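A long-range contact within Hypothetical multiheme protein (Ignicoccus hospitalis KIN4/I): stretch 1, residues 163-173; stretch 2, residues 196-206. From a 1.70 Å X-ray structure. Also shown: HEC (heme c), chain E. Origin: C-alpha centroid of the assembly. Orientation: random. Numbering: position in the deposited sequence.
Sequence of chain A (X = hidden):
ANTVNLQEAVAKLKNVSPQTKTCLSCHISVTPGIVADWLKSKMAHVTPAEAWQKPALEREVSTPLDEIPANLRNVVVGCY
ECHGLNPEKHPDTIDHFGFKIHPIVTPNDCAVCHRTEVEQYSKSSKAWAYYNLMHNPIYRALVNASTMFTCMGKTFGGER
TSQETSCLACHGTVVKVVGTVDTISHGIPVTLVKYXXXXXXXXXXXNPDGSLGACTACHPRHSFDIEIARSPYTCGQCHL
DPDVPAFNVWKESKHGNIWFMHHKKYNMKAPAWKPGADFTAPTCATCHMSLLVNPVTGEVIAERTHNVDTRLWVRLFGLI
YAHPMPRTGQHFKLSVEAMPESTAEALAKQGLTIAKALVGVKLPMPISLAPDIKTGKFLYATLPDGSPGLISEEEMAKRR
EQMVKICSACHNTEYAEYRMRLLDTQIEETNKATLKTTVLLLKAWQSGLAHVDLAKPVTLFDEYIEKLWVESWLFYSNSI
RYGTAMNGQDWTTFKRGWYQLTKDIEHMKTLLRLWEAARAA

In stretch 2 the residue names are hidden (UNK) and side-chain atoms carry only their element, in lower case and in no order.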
# COMPACT_ATOMS: atom_id res chain seq x y z
N GLN A 163 -12.77 13.12 16.25
CA GLN A 163 -12.21 14.04 15.27
C GLN A 163 -10.72 14.23 15.52
O GLN A 163 -9.96 14.48 14.60
CB GLN A 163 -13.00 15.36 15.27
CG GLN A 163 -14.43 15.13 14.80
CD GLN A 163 -15.37 16.28 15.07
OE1 GLN A 163 -14.96 17.36 15.50
NE2 GLN A 163 -16.66 16.05 14.81
N GLU A 164 -10.31 14.08 16.77
CA GLU A 164 -8.90 14.26 17.12
C GLU A 164 -8.02 13.15 16.57
O GLU A 164 -6.87 13.38 16.18
CB GLU A 164 -8.73 14.39 18.65
CG GLU A 164 -7.28 14.54 19.06
CD GLU A 164 -7.12 15.09 20.46
OE1 GLU A 164 -6.30 14.52 21.21
OE2 GLU A 164 -7.80 16.08 20.81
N THR A 165 -8.57 11.94 16.53
CA THR A 165 -7.82 10.80 16.03
C THR A 165 -7.95 10.68 14.52
O THR A 165 -7.21 9.89 13.90
CB THR A 165 -8.27 9.49 16.70
OG1 THR A 165 -7.24 8.51 16.54
CG2 THR A 165 -9.57 8.98 16.09
N SER A 166 -8.86 11.45 13.93
CA SER A 166 -9.08 11.41 12.47
C SER A 166 -8.67 12.70 11.75
O SER A 166 -7.48 12.95 11.58
CB SER A 166 -10.51 10.97 12.11
OG SER A 166 -11.50 11.79 12.69
N CYS A 167 -9.64 13.52 11.38
CA CYS A 167 -9.33 14.73 10.58
C CYS A 167 -8.24 15.58 11.22
O CYS A 167 -7.35 16.06 10.52
CB CYS A 167 -10.53 15.64 10.39
SG CYS A 167 -12.14 14.90 10.27
N LEU A 168 -8.31 15.79 12.53
CA LEU A 168 -7.40 16.74 13.15
C LEU A 168 -5.97 16.22 13.29
O LEU A 168 -5.05 17.00 13.52
CB LEU A 168 -7.95 17.24 14.50
CG LEU A 168 -9.38 17.76 14.34
CD1 LEU A 168 -9.88 18.32 15.67
CD2 LEU A 168 -9.45 18.85 13.25
N ALA A 169 -5.77 14.91 13.14
CA ALA A 169 -4.42 14.36 13.13
C ALA A 169 -3.59 14.93 11.97
O ALA A 169 -2.37 15.13 12.08
CB ALA A 169 -4.45 12.83 13.05
N CYS A 170 -4.23 15.18 10.84
CA CYS A 170 -3.50 15.76 9.72
C CYS A 170 -3.63 17.25 9.63
O CYS A 170 -2.67 17.93 9.31
CB CYS A 170 -3.99 15.18 8.41
SG CYS A 170 -3.68 13.40 8.48
N HIS A 171 -4.84 17.74 9.88
CA HIS A 171 -5.13 19.17 9.77
C HIS A 171 -4.62 20.00 10.96
O HIS A 171 -4.32 21.19 10.81
CB HIS A 171 -6.64 19.41 9.61
CG HIS A 171 -7.17 19.07 8.25
ND1 HIS A 171 -7.47 20.03 7.31
CD2 HIS A 171 -7.45 17.87 7.68
CE1 HIS A 171 -7.91 19.44 6.21
NE2 HIS A 171 -7.91 18.14 6.41
N GLY A 172 -4.54 19.39 12.14
CA GLY A 172 -4.14 20.13 13.34
C GLY A 172 -5.26 20.27 14.34
O GLY A 172 -6.44 20.36 13.96
N THR A 173 -4.90 20.28 15.63
CA THR A 173 -5.85 20.51 16.71
C THR A 173 -5.64 21.91 17.27
O THR A 173 -4.69 22.61 16.90
CB THR A 173 -5.59 19.56 17.90
OG1 THR A 173 -4.20 19.62 18.24
CG2 THR A 173 -5.97 18.12 17.56
N UNK A 196 -4.84 19.72 26.49
CA UNK A 196 -5.86 19.17 25.61
C UNK A 196 -5.41 19.45 24.18
O UNK A 196 -5.05 20.58 23.84
o UNK A 196 -9.66 20.88 26.43
c UNK A 196 -9.22 20.17 27.36
c UNK A 196 -7.23 19.81 25.85
o UNK A 196 -9.86 19.95 28.41
c UNK A 196 -7.84 19.54 27.21
N UNK A 197 -5.39 18.42 23.34
CA UNK A 197 -5.03 18.60 21.95
C UNK A 197 -3.56 18.46 21.61
O UNK A 197 -3.17 18.74 20.47
N UNK A 198 -2.75 18.05 22.57
CA UNK A 198 -1.34 17.72 22.33
C UNK A 198 -0.97 16.45 23.14
O UNK A 198 -1.29 16.39 24.32
c UNK A 198 1.94 18.00 23.04
o UNK A 198 4.79 17.44 20.81
c UNK A 198 3.21 17.64 22.58
c UNK A 198 -0.39 18.88 22.67
c UNK A 198 1.34 18.74 20.84
c UNK A 198 1.00 18.56 22.19
c UNK A 198 3.53 17.82 21.25
c UNK A 198 2.60 18.37 20.37
N UNK A 199 -0.27 15.46 22.53
CA UNK A 199 0.34 15.41 21.19
C UNK A 199 -0.60 15.59 20.01
O UNK A 199 -1.71 15.05 19.95
c UNK A 199 0.29 13.22 22.20
c UNK A 199 0.97 14.00 21.14
c UNK A 199 0.03 14.24 23.29
N UNK A 200 -0.12 16.39 19.07
CA UNK A 200 -0.71 16.52 17.75
C UNK A 200 0.33 17.22 16.92
O UNK A 200 1.00 18.13 17.42
n UNK A 200 -3.29 16.78 15.83
c UNK A 200 -1.97 17.38 17.76
c UNK A 200 -2.47 17.68 16.36
o UNK A 200 -2.11 18.70 15.75
N UNK A 201 0.49 16.81 15.65
CA UNK A 201 1.44 17.49 14.78
C UNK A 201 0.88 17.75 13.38
O UNK A 201 1.60 17.65 12.39
c UNK A 201 3.48 15.41 18.05
c UNK A 201 4.13 17.18 16.93
n UNK A 201 4.23 16.49 18.12
n UNK A 201 2.91 15.37 16.86
c UNK A 201 2.78 16.74 14.75
c UNK A 201 3.31 16.46 16.13
N UNK A 202 -0.41 18.06 13.31
CA UNK A 202 -1.02 18.42 12.05
C UNK A 202 -0.53 19.79 11.60
O UNK A 202 -0.10 20.60 12.42
N UNK A 203 -0.59 20.06 10.30
CA UNK A 203 0.06 21.25 9.76
C UNK A 203 -0.49 22.57 10.26
O UNK A 203 0.24 23.55 10.29
c UNK A 203 0.08 21.23 8.22
c UNK A 203 0.96 20.09 7.73
c UNK A 203 -1.35 21.10 7.70
N UNK A 204 -1.78 22.61 10.60
CA UNK A 204 -2.41 23.83 11.09
C UNK A 204 -2.63 23.84 12.60
O UNK A 204 -3.56 24.49 13.08
N UNK A 205 -1.80 23.11 13.35
CA UNK A 205 -1.97 23.05 14.81
C UNK A 205 -1.98 24.46 15.41
O UNK A 205 -1.14 25.30 15.08
n UNK A 205 1.35 22.07 17.56
c UNK A 205 2.59 21.60 17.44
c UNK A 205 0.14 21.25 17.52
c UNK A 205 -0.85 22.25 15.45
n UNK A 205 2.83 20.30 17.25
c UNK A 205 -1.03 22.05 17.00
n UNK A 205 3.60 22.45 17.51
N UNK A 206 -2.96 24.73 16.28
CA UNK A 206 -3.04 26.04 16.93
C UNK A 206 -2.32 25.96 18.28
O UNK A 206 -2.81 25.34 19.22
c UNK A 206 -4.50 26.49 17.12
c UNK A 206 -5.24 26.42 15.78
c UNK A 206 -4.57 27.91 17.70
FE HEC E . -8.57 16.63 4.91
CHA HEC E . -7.83 19.10 2.57
CHB HEC E . -11.83 17.68 4.86
CHC HEC E . -9.43 14.09 7.06
CHD HEC E . -5.49 15.27 4.51
NA HEC E . -9.61 18.07 3.86
C1A HEC E . -9.11 19.06 3.04
C2A HEC E . -10.17 20.02 2.78
C3A HEC E . -11.26 19.59 3.42
C4A HEC E . -10.93 18.37 4.10
CMA HEC E . -12.67 20.22 3.47
CAA HEC E . -10.05 21.31 1.94
CBA HEC E . -9.90 22.43 2.97
CGA HEC E . -9.66 23.79 2.34
O1A HEC E . -10.55 24.67 2.44
O2A HEC E . -8.58 23.98 1.74
NB HEC E . -10.26 16.05 5.78
C1B HEC E . -11.52 16.58 5.62
C2B HEC E . -12.46 15.87 6.45
C3B HEC E . -11.80 14.84 6.99
C4B HEC E . -10.40 14.97 6.64
CMB HEC E . -13.98 16.16 6.45
CAB HEC E . -12.25 13.66 7.88
CBB HEC E . -13.73 13.22 7.89
NC HEC E . -7.71 14.98 5.62
C1C HEC E . -8.15 14.09 6.58
C2C HEC E . -7.02 13.34 7.07
C3C HEC E . -6.04 13.61 6.21
C4C HEC E . -6.39 14.69 5.38
CMC HEC E . -7.20 12.12 8.03
CAC HEC E . -4.61 13.12 5.99
CBC HEC E . -4.59 11.57 5.87
ND HEC E . -6.92 17.11 3.74
C1D HEC E . -5.75 16.38 3.73
C2D HEC E . -4.85 16.93 2.74
C3D HEC E . -5.58 18.11 2.12
C4D HEC E . -6.85 18.15 2.80
CMD HEC E . -3.45 16.42 2.39
CAD HEC E . -5.10 19.04 0.98
CBD HEC E . -5.24 18.25 -0.32
CGD HEC E . -5.00 19.12 -1.52
O1D HEC E . -4.75 18.56 -2.61
O2D HEC E . -5.05 20.37 -1.40
O HOH W 1 -4.30 14.44 17.05
O HOH W 2 -3.76 13.14 19.85
O HOH W 3 -0.85 14.65 14.40
O HOH W 4 -9.11 15.06 3.02

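Position 196 has three side-chain carbons in a row, the third carrying two oxygens: a carboxylate on a three-carbon chain, one carbon longer than aspartate's, so Glu-196. Its end leads away from stretch 1 into an exposed setting that suits a charge. Position 197 has no side-chain atoms and is Gly-197. Its positive phi, 89°, would jam a CB against the preceding carbonyl. Its own O accepts a 2.6 Å hydrogen bond from Thr-173 OG1.

Position 198 has one carbon, then a six-carbon ring bearing an oxygen, and its CA-to-CB bond points away from stretch 1; this is Tyr-198. At position 199 three carbons close a ring onto the backbone N, which defines Pro-199; the peptide bond before it is cis, a form proline tolerates better than other residues.

Position 200 points toward stretch 1 with two carbons, the second carrying one oxygen and one nitrogen. An amide this short is Asn-200. Its ND2 donates to Leu-168 O (2.9 Å), while its OD1 accepts a weak bond from Thr-173 N (3.2 Å) and another from the N of position 202 (3.0 Å). An amide suits the place because it offers both donor and acceptor. Water 1 links ND2 to Glu-164 O.

Position 201 has one carbon and a five-membered ring of three carbons and two nitrogens: His-201. Its CA-to-CB bond points away from stretch 1, and its NE2 donates to Tyr-198 OH (2.9 Å), a bond within stretch 2.

Position 202 is bare, hence Gly-202. Its CA lies 3.8 Å from Gly-172 CA, and a CB would clash with Gly-172 N and Cys-170 O. Position 203 has one carbon branching to two more, the pattern of Val-203; its backbone N donates to Cys-170 O (3.1 Å). Position 204, again bare, is Gly-204. Its N reaches His-171 O at 2.9 Å, an atom that a CB here would strike.

Position 205 has three carbons, a nitrogen, and a carbon with two more nitrogens, the guanidinium of Arg-205. Its end leads away, and NH1 returns to Asn-200 O (2.8 Å), bracing its own stretch. Position 206 repeats the three-carbon fork: Val-206, whose N donates to Thr-173 O (2.8 Å) at a nearly straight 172°.

The contact is chiefly polar. Stretch 2, lacking regular structure, uses backbone NH groups and one amide to satisfy carbonyls at the end of the heme-binding helix and just beyond it. Glycines permit the close approach, while on stretch 1 Cys-167 and Cys-170 anchor the heme and His-171 NE2 binds its FE at 2.2 Å.

Stretch 2 (196-206) EGYPNHGVGRV
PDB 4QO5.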